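3,4-dihydroxy-2-butanone 4-phosphate synthase (Acinetobacter baumannii, PDB 6MNZ) probably converts D-ribulose 5-phosphate into formate and 3,4-dihydroxy-2-butanone 4-phosphate, a step of riboflavin biosynthesis, with magnesium or manganese ions as cofactor. Local coordinates at residues R62-C65 and K66-N69; D44-F47 and M48-A52; E179-A182 and E183-L187; T97-A101 and A102-H106. All coordinates share one frame; numbering follows the deposited sequence.

Interaction 1: R62-C65 and K66-N69; sequences RERC and KQLN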
loop_
_atom_site.group_PDB
_atom_site.type_symbol
_atom_site.label_atom_id
_atom_site.label_comp_id
_atom_site.label_asym_id
_atom_site.label_seq_id
_atom_site.Cartn_x
_atom_site.Cartn_y
_atom_site.Cartn_z
ATOM N N ARG A 62 -5.660 -17.462 -9.145
ATOM C CA ARG A 62 -4.864 -16.599 -10.011
ATOM C C ARG A 62 -4.187 -17.395 -11.118
ATOM O O ARG A 62 -4.165 -16.965 -12.277
ATOM C CB ARG A 62 -3.824 -15.850 -9.180
ATOM C CG ARG A 62 -4.423 -14.805 -8.257
ATOM C CD ARG A 62 -3.351 -14.054 -7.482
ATOM N NE ARG A 62 -2.380 -13.411 -8.363
ATOM C CZ ARG A 62 -1.549 -12.444 -7.985
ATOM N NH1 ARG A 62 -1.652 -11.909 -6.773
ATOM N NH2 ARG A 62 -0.685 -11.936 -8.855
ATOM N N GLU A 63 -3.688 -18.589 -10.796
ATOM C CA GLU A 63 -3.198 -19.491 -11.833
ATOM C C GLU A 63 -4.266 -19.717 -12.894
ATOM O O GLU A 63 -4.022 -19.530 -14.091
ATOM C CB GLU A 63 -2.765 -20.820 -11.214
ATOM C CG GLU A 63 -1.656 -20.700 -10.180
ATOM C CD GLU A 63 -2.187 -20.416 -8.788
ATOM O OE1 GLU A 63 -2.394 -19.222 -8.478
ATOM O OE2 GLU A 63 -2.654 -21.372 -8.132
ATOM N N ARG A 64 -5.483 -20.049 -12.463
ATOM C CA ARG A 64 -6.556 -20.308 -13.415
ATOM C C ARG A 64 -6.907 -19.058 -14.211
ATOM O O ARG A 64 -7.361 -19.163 -15.356
ATOM C CB ARG A 64 -7.781 -20.837 -12.669
ATOM C CG ARG A 64 -9.044 -20.929 -13.501
ATOM C CD ARG A 64 -8.936 -21.959 -14.605
ATOM N NE ARG A 64 -8.823 -23.319 -14.089
ATOM C CZ ARG A 64 -8.758 -24.403 -14.855
ATOM N NH1 ARG A 64 -8.902 -24.296 -16.171
ATOM N NH2 ARG A 64 -8.422 -25.573 -14.325
ATOM N N CYS A 65 -6.802 -17.880 -13.592
ATOM C CA CYS A 65 -7.074 -16.637 -14.308
ATOM C C CYS A 65 -5.999 -16.352 -15.350
ATOM O O CYS A 65 -6.314 -16.037 -16.504
ATOM C CB CYS A 65 -7.179 -15.477 -13.318
ATOM S SG CYS A 65 -8.754 -15.401 -12.420
ATOM N N LYS A 66 -4.728 -16.548 -14.989
ATOM C CA LYS A 66 -3.642 -16.357 -15.945
ATOM C C LYS A 66 -3.744 -17.351 -17.096
ATOM O O LYS A 66 -3.661 -16.964 -18.268
ATOM C CB LYS A 66 -2.293 -16.489 -15.236
ATOM C CG LYS A 66 -1.190 -15.611 -15.816
ATOM C CD LYS A 66 -1.377 -14.146 -15.440
ATOM C CE LYS A 66 -0.423 -13.248 -16.217
ATOM N NZ LYS A 66 -0.709 -11.800 -16.009
ATOM N N GLN A 67 -4.025 -18.617 -16.786
ATOM C CA GLN A 67 -4.316 -19.594 -17.831
ATOM C C GLN A 67 -5.441 -19.112 -18.739
ATOM O O GLN A 67 -5.392 -19.310 -19.959
ATOM C CB GLN A 67 -4.674 -20.939 -17.196
ATOM C CG GLN A 67 -5.201 -21.979 -18.171
ATOM C CD GLN A 67 -5.330 -23.356 -17.543
ATOM O OE1 GLN A 67 -4.589 -23.703 -16.622
ATOM N NE2 GLN A 67 -6.304 -24.130 -18.008
ATOM N N LEU A 68 -6.436 -18.430 -18.174
ATOM C CA LEU A 68 -7.540 -17.897 -18.959
ATOM C C LEU A 68 -7.240 -16.532 -19.568
ATOM O O LEU A 68 -8.075 -16.007 -20.310
ATOM C CB LEU A 68 -8.800 -17.792 -18.098
ATOM C CG LEU A 68 -9.477 -19.107 -17.714
ATOM C CD1 LEU A 68 -10.506 -18.857 -16.627
ATOM C CD2 LEU A 68 -10.118 -19.768 -18.920
ATOM N N ASN A 69 -6.075 -15.952 -19.284
ATOM C CA ASN A 69 -5.736 -14.610 -19.752
ATOM C C ASN A 69 -6.812 -13.605 -19.344
ATOM O O ASN A 69 -7.375 -12.886 -20.173
ATOM C CB ASN A 69 -5.525 -14.598 -21.268
ATOM C CG ASN A 69 -5.008 -13.264 -21.775
ATOM O OD1 ASN A 69 -4.534 -12.433 -21.001
ATOM N ND2 ASN A 69 -5.047 -13.076 -23.086
#
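Arg-64 and Leu-68 meet one turn apart on the short helix 62-68, where CD of the arginine lies 4.0 Å from CD1 of the leucine. The backbone link between them is bent: Leu-68 N donates to Arg-64 O at 3.1 Å, but the bond closes at only 138°. The two bonds before it, Lys-66 N to Arg-62 O and Gln-67 N to Glu-63 O, are both 2.8 Å long and much straighter; CB of Lys-66 also rests 3.5 Å from Arg-62 O. Just beyond, Asn-69 takes a positive phi and two bonds run back into the last turn, a Schellman motif that ends the helix. With CG swung away from the backbone N (chi1 170°) and two further bends in the chain, the Arg-64 guanidinium comes alongside the amide of Gln-67, which points the same way. CD of Gln-67 lies over one guanidinium face, and the two planes are 51° apart. Arg-64 NH1 and Gln-67 NE2 approach to 3.2 Å, yet both are donors and no bond joins them. Cys-65 is buried, its SG held beside its own backbone N and opposite the carbonyl carbon, and its side chain packs on Leu-60 of strand 57-60 and Met-131 of strand 127-131. The chemistry implies that the two side-by-side polar ends are each held by carbonyls just after helix 101-112, Ala-113 O for Arg-64 NH1 and Ala-116 O for Gln-67 NE2, and not by each other, while a salt bridge from NH2 to Glu-157 probably balances the buried arginine's charge.

Interaction 2: D44-F47 and M48-A52; sequences DINF and MITHA. With SO4 (sulfate ion), chain F.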
loop_
_atom_site.group_PDB
_atom_site.type_symbol
_atom_site.label_atom_id
_atom_site.label_comp_id
_atom_site.label_asym_id
_atom_site.label_seq_id
_atom_site.Cartn_x
_atom_site.Cartn_y
_atom_site.Cartn_z
ATOM N N ASP A 44 -28.357 -26.406 -10.597
ATOM C CA ASP A 44 -27.684 -25.768 -9.471
ATOM C C ASP A 44 -27.699 -24.251 -9.608
ATOM O O ASP A 44 -28.053 -23.542 -8.659
ATOM C CB ASP A 44 -26.250 -26.284 -9.358
ATOM C CG ASP A 44 -26.187 -27.734 -8.923
ATOM O OD1 ASP A 44 -26.582 -28.027 -7.776
ATOM O OD2 ASP A 44 -25.674 -28.568 -9.701
ATOM N N ILE A 45 -27.422 -23.739 -10.808
ATOM C CA ILE A 45 -27.529 -22.302 -11.041
ATOM C C ILE A 45 -28.964 -21.839 -10.832
ATOM O O ILE A 45 -29.211 -20.770 -10.261
ATOM C CB ILE A 45 -27.024 -21.948 -12.453
ATOM C CG1 ILE A 45 -25.610 -22.489 -12.675
ATOM C CG2 ILE A 45 -27.054 -20.441 -12.666
ATOM C CD1 ILE A 45 -24.599 -22.029 -11.644
ATOM N N ASN A 46 -29.936 -22.653 -11.250
ATOM C CA ASN A 46 -31.333 -22.249 -11.136
ATOM C C ASN A 46 -31.770 -22.171 -9.679
ATOM O O ASN A 46 -32.523 -21.267 -9.300
ATOM C CB ASN A 46 -32.228 -23.217 -11.908
ATOM C CG ASN A 46 -33.686 -22.805 -11.882
ATOM O OD1 ASN A 46 -34.550 -23.569 -11.452
ATOM N ND2 ASN A 46 -33.968 -21.585 -12.327
ATOM N N PHE A 47 -31.340 -23.130 -8.855
ATOM C CA PHE A 47 -31.597 -23.035 -7.423
ATOM C C PHE A 47 -30.990 -21.767 -6.841
ATOM O O PHE A 47 -31.601 -21.110 -5.990
ATOM C CB PHE A 47 -31.047 -24.267 -6.705
ATOM C CG PHE A 47 -31.281 -24.256 -5.223
ATOM C CD1 PHE A 47 -30.314 -23.772 -4.360
ATOM C CD2 PHE A 47 -32.471 -24.720 -4.693
ATOM C CE1 PHE A 47 -30.562 -23.672 -3.005
ATOM C CE2 PHE A 47 -32.731 -24.610 -3.343
ATOM C CZ PHE A 47 -31.757 -24.128 -2.492
ATOM N N MET A 48 -29.830 -21.354 -7.355
ATOM C CA MET A 48 -29.157 -20.179 -6.812
ATOM C C MET A 48 -29.941 -18.909 -7.119
ATOM O O MET A 48 -30.283 -18.145 -6.210
ATOM C CB MET A 48 -27.739 -20.089 -7.373
ATOM C CG MET A 48 -26.766 -21.053 -6.723
ATOM S SD MET A 48 -25.059 -20.719 -7.178
ATOM C CE MET A 48 -24.189 -21.397 -5.767
ATOM N N ILE A 49 -30.298 -18.701 -8.388
ATOM C CA ILE A 49 -31.015 -17.492 -8.770
ATOM C C ILE A 49 -32.436 -17.455 -8.229
ATOM O O ILE A 49 -33.123 -16.443 -8.397
ATOM C CB ILE A 49 -31.057 -17.337 -10.305
ATOM C CG1 ILE A 49 -31.952 -18.411 -10.930
ATOM C CG2 ILE A 49 -29.652 -17.407 -10.884
ATOM C CD1 ILE A 49 -32.049 -18.330 -12.440
ATOM N N THR A 50 -32.935 -18.575 -7.707
ATOM C CA THR A 50 -34.315 -18.678 -7.248
ATOM C C THR A 50 -34.442 -18.466 -5.744
ATOM O O THR A 50 -35.302 -17.703 -5.297
ATOM C CB THR A 50 -34.897 -20.046 -7.625
ATOM O OG1 THR A 50 -34.687 -20.293 -9.022
ATOM C CG2 THR A 50 -36.388 -20.095 -7.326
ATOM N N HIS A 51 -33.673 -19.208 -4.952
ATOM C CA HIS A 51 -33.838 -19.230 -3.506
ATOM C C HIS A 51 -32.710 -18.522 -2.769
ATOM O O HIS A 51 -32.818 -18.317 -1.556
ATOM C CB HIS A 51 -33.950 -20.678 -3.016
ATOM C CG HIS A 51 -34.986 -21.480 -3.742
ATOM N ND1 HIS A 51 -36.337 -21.264 -3.575
ATOM C CD2 HIS A 51 -34.872 -22.362 -4.764
ATOM C CE1 HIS A 51 -37.010 -22.052 -4.394
ATOM N NE2 HIS A 51 -36.145 -22.718 -5.138
ATOM N N ALA A 52 -31.702 -18.025 -3.485
ATOM C CA ALA A 52 -30.715 -17.109 -2.926
ATOM C C ALA A 52 -30.766 -15.731 -3.563
ATOM O O ALA A 52 -30.696 -14.720 -2.854
ATOM C CB ALA A 52 -29.307 -17.705 -3.085
HETATM S S SO4 F . -37.332 -19.363 -0.045
HETATM O O1 SO4 F . -37.364 -19.623 -1.481
HETATM O O2 SO4 F . -36.355 -20.248 0.589
HETATM O O3 SO4 F . -36.963 -17.968 0.188
HETATM O O4 SO4 F . -38.656 -19.616 0.519
#
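The rings of Phe-47 and His-51 meet obliquely one turn apart, their centroids 4.9 Å from each other and their planes at 41°. Over one face of the phenyl ring, toward its rim, lies CB of His-51, while CD2 of the imidazole comes within 3.4 Å of Phe-47 CD2. The imidazole has CG2 of its neighbour Thr-50 over one face, and at its edge, in the ring plane, O1 of a sulfate ion. His-51 ND1 donates to that oxygen at 2.9 Å and almost straight, 169°. The phenyl ring is carried toward the histidine because its CG stands opposite the backbone N (chi1 -179°), and Phe-47 O receives His-51 N at 3.0 Å. A wider pi-type turn spans 48-52. The sulfate, probably from the crystallisation liquor, is also bound by Lys-184 and His-185. Helix 42-52 belongs to the synthase domain and packs on its sheet: Met-48 reaches Leu-33 of strand 31-36 and Val-161 and Cys-163 of strand 160-164, Ile-45 and Ile-49 face helix 101-112, and Phe-47 and His-51 meet His-185, just past helix 175-184.

Interaction 3: E179-A182 and E183-L187; sequences EIFA and EKHGL. With SO4 (sulfate ion), chain F.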
loop_
_atom_site.group_PDB
_atom_site.type_symbol
_atom_site.label_atom_id
_atom_site.label_comp_id
_atom_site.label_asym_id
_atom_site.label_seq_id
_atom_site.Cartn_x
_atom_site.Cartn_y
_atom_site.Cartn_z
ATOM N N GLU A 179 -29.389 -19.911 9.069
ATOM C CA GLU A 179 -29.548 -21.200 9.737
ATOM C C GLU A 179 -30.882 -21.837 9.374
ATOM O O GLU A 179 -30.952 -23.031 9.063
ATOM C CB GLU A 179 -29.437 -21.023 11.251
ATOM C CG GLU A 179 -28.035 -20.733 11.751
ATOM C CD GLU A 179 -27.970 -20.626 13.263
ATOM O OE1 GLU A 179 -28.934 -20.106 13.866
ATOM O OE2 GLU A 179 -26.919 -20.975 13.840
ATOM N N ILE A 180 -31.959 -21.051 9.422
ATOM C CA ILE A 180 -33.260 -21.534 8.968
ATOM C C ILE A 180 -33.159 -22.048 7.538
ATOM O O ILE A 180 -33.639 -23.140 7.214
ATOM C CB ILE A 180 -34.318 -20.423 9.089
ATOM C CG1 ILE A 180 -34.445 -19.963 10.543
ATOM C CG2 ILE A 180 -35.662 -20.908 8.564
ATOM C CD1 ILE A 180 -35.162 -18.641 10.704
ATOM N N PHE A 181 -32.629 -21.215 6.639
ATOM C CA PHE A 181 -32.558 -21.589 5.231
ATOM C C PHE A 181 -31.762 -22.875 5.042
ATOM O O PHE A 181 -32.146 -23.740 4.247
ATOM C CB PHE A 181 -31.939 -20.447 4.425
ATOM C CG PHE A 181 -31.904 -20.695 2.947
ATOM C CD1 PHE A 181 -30.800 -21.290 2.360
ATOM C CD2 PHE A 181 -32.884 -20.166 2.123
ATOM C CE1 PHE A 181 -30.767 -21.522 0.999
ATOM C CE2 PHE A 181 -32.878 -20.424 0.768
ATOM C CZ PHE A 181 -31.805 -21.081 0.200
ATOM N N ALA A 182 -30.672 -23.036 5.797
ATOM C CA ALA A 182 -29.833 -24.219 5.643
ATOM C C ALA A 182 -30.628 -25.496 5.882
ATOM O O ALA A 182 -30.462 -26.486 5.159
ATOM C CB ALA A 182 -28.644 -24.142 6.600
ATOM N N GLU A 183 -31.467 -25.509 6.921
ATOM C CA GLU A 183 -32.182 -26.727 7.285
ATOM C C GLU A 183 -33.431 -26.932 6.438
ATOM O O GLU A 183 -33.898 -28.067 6.299
ATOM C CB GLU A 183 -32.560 -26.690 8.766
ATOM C CG GLU A 183 -32.896 -28.053 9.354
ATOM C CD GLU A 183 -34.388 -28.272 9.505
ATOM O OE1 GLU A 183 -35.070 -27.375 10.045
ATOM O OE2 GLU A 183 -34.860 -29.387 9.198
ATOM N N LYS A 184 -34.037 -25.845 5.952
ATOM C CA LYS A 184 -35.206 -25.972 5.089
ATOM C C LYS A 184 -34.873 -26.721 3.806
ATOM O O LYS A 184 -35.743 -27.389 3.236
ATOM C CB LYS A 184 -35.768 -24.587 4.768
ATOM C CG LYS A 184 -37.003 -24.601 3.879
ATOM C CD LYS A 184 -37.589 -23.203 3.724
ATOM C CE LYS A 184 -38.863 -23.220 2.890
ATOM N NZ LYS A 184 -39.339 -21.846 2.566
ATOM N N HIS A 185 -33.642 -26.587 3.314
ATOM C CA HIS A 185 -33.240 -27.171 2.040
ATOM C C HIS A 185 -32.177 -28.253 2.199
ATOM O O HIS A 185 -31.635 -28.727 1.194
ATOM C CB HIS A 185 -32.732 -26.076 1.098
ATOM C CG HIS A 185 -33.757 -25.034 0.776
ATOM N ND1 HIS A 185 -34.463 -25.025 -0.408
ATOM C CD2 HIS A 185 -34.145 -23.926 1.452
ATOM C CE1 HIS A 185 -35.282 -23.988 -0.423
ATOM N NE2 HIS A 185 -35.085 -23.288 0.679
ATOM N N GLY A 186 -31.890 -28.679 3.427
ATOM C CA GLY A 186 -31.059 -29.848 3.633
ATOM C C GLY A 186 -29.583 -29.612 3.424
ATOM O O GLY A 186 -28.864 -30.537 3.031
ATOM N N LEU A 187 -29.126 -28.375 3.587
ATOM C CA LEU A 187 -27.744 -27.996 3.336
ATOM C C LEU A 187 -27.026 -27.744 4.655
ATOM O O LEU A 187 -27.605 -27.200 5.598
ATOM C CB LEU A 187 -27.669 -26.744 2.461
ATOM C CG LEU A 187 -28.458 -26.803 1.152
ATOM C CD1 LEU A 187 -28.434 -25.450 0.459
ATOM C CD2 LEU A 187 -27.910 -27.891 0.240
HETATM S S SO4 F . -37.332 -19.363 -0.045
HETATM O O1 SO4 F . -37.364 -19.623 -1.481
HETATM O O2 SO4 F . -36.355 -20.248 0.589
HETATM O O3 SO4 F . -36.963 -17.968 0.188
HETATM O O4 SO4 F . -38.656 -19.616 0.519
#
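Lys-184 N closes a regular helical turn on Ile-180 O at 3.0 Å, but the bonds on either side of it, Glu-183 N to Glu-179 O and His-185 N to Phe-181 O, are weak. His-185 is the first residue to leave helical angles, Gly-186 follows with positive phi, and Leu-187 N comes back to Ala-182 O at 2.8 Å. In this way helix 175-184 ends and the chain turns directly into strand 188-191, an outer strand of the synthase-domain sheet within this chain. Within the turn the Phe-181 and His-185 rings meet obliquely, 4.5 Å between centroids and 31° between planes, with CD2 of the histidine over the centre of the phenyl face. At the imidazole edge, in the ring plane, sits Phe-181 O, 3.4 Å from His-185 CD2. The same histidine offers NE2 to sulfate O2, a long bond of 3.3 Å. Lys-184 reaches the ion by a different route: its chain is extended throughout, CG pointing away from the backbone N (chi1 -179°), and NZ donates to O4 at 3.1 Å. His-51 also binds this sulfate, probably a crystallisation ion. Phe-181 packs as well on Leu-33 and Ile-20 of the sheet.

Interaction 4: T97-A101 and A102-H106; sequences TGISA and AERAH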
loop_
_atom_site.group_PDB
_atom_site.type_symbol
_atom_site.label_atom_id
_atom_site.label_comp_id
_atom_site.label_asym_id
_atom_site.label_seq_id
_atom_site.Cartn_x
_atom_site.Cartn_y
_atom_site.Cartn_z
ATOM N N THR A 97 -27.457 -16.207 -25.405
ATOM C CA THR A 97 -27.448 -15.023 -24.561
ATOM C C THR A 97 -26.593 -15.188 -23.316
ATOM O O THR A 97 -26.038 -14.201 -22.827
ATOM C CB THR A 97 -28.878 -14.661 -24.135
ATOM O OG1 THR A 97 -29.342 -15.596 -23.153
ATOM C CG2 THR A 97 -29.815 -14.682 -25.337
ATOM N N GLY A 98 -26.519 -16.397 -22.767
ATOM C CA GLY A 98 -25.665 -16.672 -21.637
ATOM C C GLY A 98 -26.286 -16.413 -20.284
ATOM O O GLY A 98 -25.620 -16.634 -19.265
ATOM N N ILE A 99 -27.563 -16.021 -20.237
ATOM C CA ILE A 99 -28.247 -15.754 -18.974
ATOM C C ILE A 99 -29.104 -16.927 -18.519
ATOM O O ILE A 99 -29.455 -16.994 -17.330
ATOM C CB ILE A 99 -29.115 -14.479 -19.081
ATOM C CG1 ILE A 99 -29.575 -14.010 -17.699
ATOM C CG2 ILE A 99 -30.325 -14.725 -19.971
ATOM C CD1 ILE A 99 -28.450 -13.576 -16.785
ATOM N N SER A 100 -29.364 -17.898 -19.390
ATOM C CA SER A 100 -30.109 -19.082 -18.992
ATOM C C SER A 100 -29.332 -19.874 -17.948
ATOM O O SER A 100 -28.098 -19.863 -17.917
ATOM C CB SER A 100 -30.394 -19.958 -20.212
ATOM O OG SER A 100 -30.966 -21.198 -19.833
ATOM N N ALA A 101 -30.069 -20.632 -17.134
ATOM C CA ALA A 101 -29.438 -21.424 -16.084
ATOM C C ALA A 101 -28.435 -22.409 -16.671
ATOM O O ALA A 101 -27.284 -22.480 -16.228
ATOM C CB ALA A 101 -30.504 -22.161 -15.273
ATOM N N ALA A 102 -28.835 -23.125 -17.723
ATOM C CA ALA A 102 -27.919 -24.051 -18.379
ATOM C C ALA A 102 -26.719 -23.314 -18.961
ATOM O O ALA A 102 -25.592 -23.823 -18.925
ATOM C CB ALA A 102 -28.654 -24.828 -19.471
ATOM N N GLU A 103 -26.973 -22.215 -19.675
ATOM C CA GLU A 103 -25.900 -21.539 -20.397
ATOM C C GLU A 103 -24.869 -20.958 -19.437
ATOM O O GLU A 103 -23.662 -21.148 -19.629
ATOM C CB GLU A 103 -26.480 -20.440 -21.287
ATOM C CG GLU A 103 -27.181 -20.961 -22.533
ATOM C CD GLU A 103 -27.442 -19.875 -23.566
ATOM O OE1 GLU A 103 -28.340 -20.071 -24.414
ATOM O OE2 GLU A 103 -26.633 -18.926 -23.655
ATOM N N ARG A 104 -25.326 -20.380 -18.325
ATOM C CA ARG A 104 -24.403 -19.954 -17.280
ATOM C C ARG A 104 -23.596 -21.132 -16.751
ATOM O O ARG A 104 -22.361 -21.078 -16.691
ATOM C CB ARG A 104 -25.177 -19.283 -16.147
ATOM C CG ARG A 104 -25.414 -17.799 -16.354
ATOM C CD ARG A 104 -26.019 -17.161 -15.118
ATOM N NE ARG A 104 -27.380 -16.694 -15.355
ATOM C CZ ARG A 104 -28.174 -16.207 -14.410
ATOM N NH1 ARG A 104 -27.729 -16.090 -13.167
ATOM N NH2 ARG A 104 -29.407 -15.823 -14.709
ATOM N N ALA A 105 -24.280 -22.202 -16.341
ATOM C CA ALA A 105 -23.592 -23.433 -15.971
ATOM C C ALA A 105 -22.588 -23.841 -17.042
ATOM O O ALA A 105 -21.403 -24.039 -16.756
ATOM C CB ALA A 105 -24.611 -24.548 -15.731
ATOM N N HIS A 106 -23.018 -23.819 -18.306
ATOM C CA HIS A 106 -22.122 -24.180 -19.399
ATOM C C HIS A 106 -20.924 -23.242 -19.462
ATOM O O HIS A 106 -19.789 -23.685 -19.675
ATOM C CB HIS A 106 -22.888 -24.165 -20.722
ATOM C CG HIS A 106 -22.030 -24.412 -21.922
ATOM N ND1 HIS A 106 -20.825 -25.077 -21.855
ATOM C CD2 HIS A 106 -22.208 -24.090 -23.226
ATOM C CE1 HIS A 106 -20.240 -25.039 -23.040
ATOM N NE2 HIS A 106 -21.070 -24.469 -23.895
HETATM O O HOH W 1 -31.935 -23.060 -18.526
#
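Arg-104 takes hold of Ile-99 O with two nitrogens at once, NE and NH2, each 2.9 Å from that single oxygen. The grip is side-on and the oxygen lies in the guanidinium plane, but the carbonyl meets its two donors differently: NH2 comes in its plane, whereas NE stands above it. The arginine reaches back because its CG lies beside the backbone N, opposite the carbonyl carbon (chi1 -87°), and its chain then bends at chi3 (-114°). Ile-99 runs alongside in the same direction, and its CD1 comes to rest over a face of the guanidinium. This is the entrance to helix 101-112, with Ser-100 at the N-cap position and the first turn closed by Arg-104 N to Ser-100 O, 2.8 Å long and nearly linear at 176°. A water bridges Ser-100 OG and Ala-102 N; the serine OG, anti to its own backbone N, meets the helix start through this single water. Glu-103 reaches toward the chain before the helix on an extended side chain, its CG beside the backbone N, and its OE2 accepts Gly-98 N at 2.7 Å, the donor coming from above the carboxylate plane. OE1 takes the hydroxyl of Thr-96. The carboxylate thus holds the approach to the helix at Thr-96 and Gly-98, while the glycine's backbone angles, with positive phi, turn the chain there. On the side facing helix 42-52, Ala-101 and Ala-105 rest against Asn-46 and Ile-45, and CG2 of Ile-49 meets Arg-104 NH1.

All four contacts are local, so none closes a long loop; they run in series without nesting or crossing. From the N terminus come interaction 2 on helix 42-52, interaction 1 on helix 62-68, interaction 4 at the start of helix 101-112, and interaction 3 at the end of helix 175-184. All lie in the synthase part. Interaction 2 joins helix 42-52 to the end of helix 175-184 through Phe-47 and His-51 against Phe-181 and His-185, with one sulfate bound by both contacts, and to the start of helix 101-112 through Ile-45, Asn-46 and Ile-49. Interaction 1 stands apart, its nearest atoms about 10 Å from interaction 4 and 15 Å from interaction 2.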